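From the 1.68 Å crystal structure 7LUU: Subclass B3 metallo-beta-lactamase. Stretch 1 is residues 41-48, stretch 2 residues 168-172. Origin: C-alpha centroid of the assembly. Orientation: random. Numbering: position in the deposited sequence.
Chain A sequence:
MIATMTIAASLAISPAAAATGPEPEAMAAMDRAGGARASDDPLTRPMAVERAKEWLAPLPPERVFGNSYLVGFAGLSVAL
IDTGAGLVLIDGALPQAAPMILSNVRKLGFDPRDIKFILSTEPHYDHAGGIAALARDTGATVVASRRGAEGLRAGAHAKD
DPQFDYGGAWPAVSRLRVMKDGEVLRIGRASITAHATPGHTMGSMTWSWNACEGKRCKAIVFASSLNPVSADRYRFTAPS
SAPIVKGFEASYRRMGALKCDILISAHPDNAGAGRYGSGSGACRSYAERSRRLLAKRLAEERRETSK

Stretch 1 (41-48) DPLTRPMA
Stretch 2 (168-172) GAWPA

Pro171 forms the apolar centre of a small contact, 230 Å² summed over both sides, between two loop segments of one chain without regular helix or strand. Its CA lies 5.3 Å from the CA of Leu43, the closest such pair, and its CA-to-CB bond points toward stretch 1. The ring, puckered C-gamma exo on a backbone at phi/psi -55/128, is a compact apolar surface between Leu43 and Met47. The CA-to-CB bond of Leu43 (-88/-12) points sideways, but its m,t rotamer (chi1 -55°, chi2 -171°) brings its end nearer, with CD2 3.9 Å from Pro171 CB.

Arg45 (-58/126) and Pro46 (-65/147) lead in extended form to Met47 (-120/156), whose CA-to-CB bond points toward stretch 2. Its chi angles of -61°, 180° and 74° (m, t, p) carry the long, unbranched thioether to the other loop: SD lies 3.6 Å from Trp170 CB and 4.4 Å from Pro171 CD, while CE reaches the backbone, 3.5 Å from Ala169 O, and approaches the Trp170 ring obliquely. Trp170 (-143/170; chi1 43°, chi2 96°) is buried, but the end of its side chain leads away, so CB makes its closest contact here. Ala169 (-145/151) is likewise extended and contributes its carbonyl. Gly168, at 93/170, adopts backbone angles at which a CB would be jammed against the preceding carbonyl O.

Toward the polar edge, Pro171 CG packs 3.7 Å from Leu43 O and 3.8 Å from Pro42 O. No hydrogen bond crosses between the stretches. The carbonyls facing Pro171 belong to a turn braced by Asp41 (chi1 -179°, chi2 -10°), whose OD1 accepts a hydrogen bond from Leu43 N at 2.9 Å. Asp41 O receives Thr44 N at 3.3 Å and, weakly, Arg45 N at 3.0 Å. Pro42 (-64/-25) suits this bend, its ring fixing phi, and the CA-to-CB bond of Thr44 (-123/4) points away from stretch 2.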

# COMPACT_ATOMS: atom_id res chain seq x y z
N ASP A 41 18.39 -9.10 13.87
CA ASP A 41 17.68 -9.42 12.64
C ASP A 41 17.63 -8.16 11.76
O ASP A 41 16.98 -7.18 12.13
CB ASP A 41 16.30 -9.91 13.03
CG ASP A 41 15.48 -10.31 11.85
OD1 ASP A 41 15.89 -10.03 10.69
OD2 ASP A 41 14.40 -10.90 12.10
N PRO A 42 18.33 -8.16 10.61
CA PRO A 42 18.33 -6.97 9.75
C PRO A 42 16.96 -6.64 9.19
O PRO A 42 16.72 -5.50 8.75
CB PRO A 42 19.28 -7.35 8.60
CG PRO A 42 19.35 -8.84 8.64
CD PRO A 42 19.13 -9.28 10.07
N LEU A 43 16.11 -7.65 9.11
CA LEU A 43 14.82 -7.42 8.45
C LEU A 43 13.75 -6.90 9.42
O LEU A 43 12.70 -6.40 8.98
CB LEU A 43 14.35 -8.73 7.80
CG LEU A 43 15.31 -9.40 6.82
CD1 LEU A 43 14.57 -10.57 6.13
CD2 LEU A 43 15.85 -8.34 5.84
N THR A 44 14.01 -6.96 10.72
CA THR A 44 13.04 -6.39 11.68
C THR A 44 13.65 -5.32 12.58
O THR A 44 12.95 -4.80 13.46
CB THR A 44 12.43 -7.47 12.58
OG1 THR A 44 13.50 -8.08 13.36
CG2 THR A 44 11.68 -8.50 11.73
N ARG A 45 14.93 -4.96 12.39
CA ARG A 45 15.52 -3.95 13.25
C ARG A 45 14.70 -2.65 13.14
O ARG A 45 14.38 -2.24 12.02
CB ARG A 45 17.02 -3.78 12.84
CG ARG A 45 17.85 -2.83 13.71
CD ARG A 45 19.33 -2.70 13.22
NE ARG A 45 19.92 -4.03 13.14
CZ ARG A 45 20.36 -4.59 12.01
NH1 ARG A 45 20.29 -3.95 10.86
NH2 ARG A 45 20.77 -5.86 12.05
N PRO A 46 14.23 -2.06 14.27
CA PRO A 46 13.17 -1.03 14.20
C PRO A 46 13.59 0.24 13.49
O PRO A 46 14.78 0.64 13.51
CB PRO A 46 12.89 -0.71 15.68
CG PRO A 46 13.38 -1.95 16.41
CD PRO A 46 14.55 -2.43 15.68
N MET A 47 12.62 0.84 12.82
CA MET A 47 12.73 2.18 12.25
C MET A 47 11.69 3.13 12.84
O MET A 47 10.60 2.73 13.19
CB MET A 47 12.53 2.15 10.70
CG MET A 47 13.62 1.28 10.11
SD MET A 47 13.46 1.16 8.28
CE MET A 47 14.02 2.79 7.85
N ALA A 48 12.00 4.42 12.79
CA ALA A 48 11.05 5.49 13.11
C ALA A 48 10.28 5.21 14.40
O ALA A 48 9.05 5.19 14.44
CB ALA A 48 10.10 5.70 11.93
N GLY A 168 18.29 7.32 3.61
CA GLY A 168 17.93 6.18 4.44
C GLY A 168 17.94 4.87 3.66
O GLY A 168 18.06 4.82 2.42
N ALA A 169 17.83 3.77 4.42
CA ALA A 169 17.74 2.44 3.83
C ALA A 169 16.82 1.60 4.68
O ALA A 169 16.71 1.81 5.89
CB ALA A 169 19.14 1.78 3.74
N TRP A 170 16.16 0.65 4.06
CA TRP A 170 15.26 -0.23 4.79
C TRP A 170 15.38 -1.63 4.18
O TRP A 170 16.06 -1.78 3.14
CB TRP A 170 13.81 0.30 4.76
CG TRP A 170 13.32 0.83 3.42
CD1 TRP A 170 12.60 0.13 2.48
CD2 TRP A 170 13.52 2.14 2.92
NE1 TRP A 170 12.31 0.97 1.42
CE2 TRP A 170 12.93 2.19 1.65
CE3 TRP A 170 14.21 3.29 3.43
CZ2 TRP A 170 12.94 3.36 0.86
CZ3 TRP A 170 14.22 4.47 2.64
CH2 TRP A 170 13.60 4.48 1.36
N PRO A 171 14.80 -2.66 4.80
CA PRO A 171 15.05 -4.04 4.33
C PRO A 171 14.73 -4.22 2.85
O PRO A 171 13.60 -3.95 2.38
CB PRO A 171 14.12 -4.89 5.24
CG PRO A 171 14.06 -4.01 6.55
CD PRO A 171 14.00 -2.62 6.05
N ALA A 172 15.69 -4.76 2.10
CA ALA A 172 15.50 -4.98 0.67
C ALA A 172 14.83 -6.32 0.40
O ALA A 172 14.96 -7.28 1.16
CB ALA A 172 16.83 -4.92 -0.09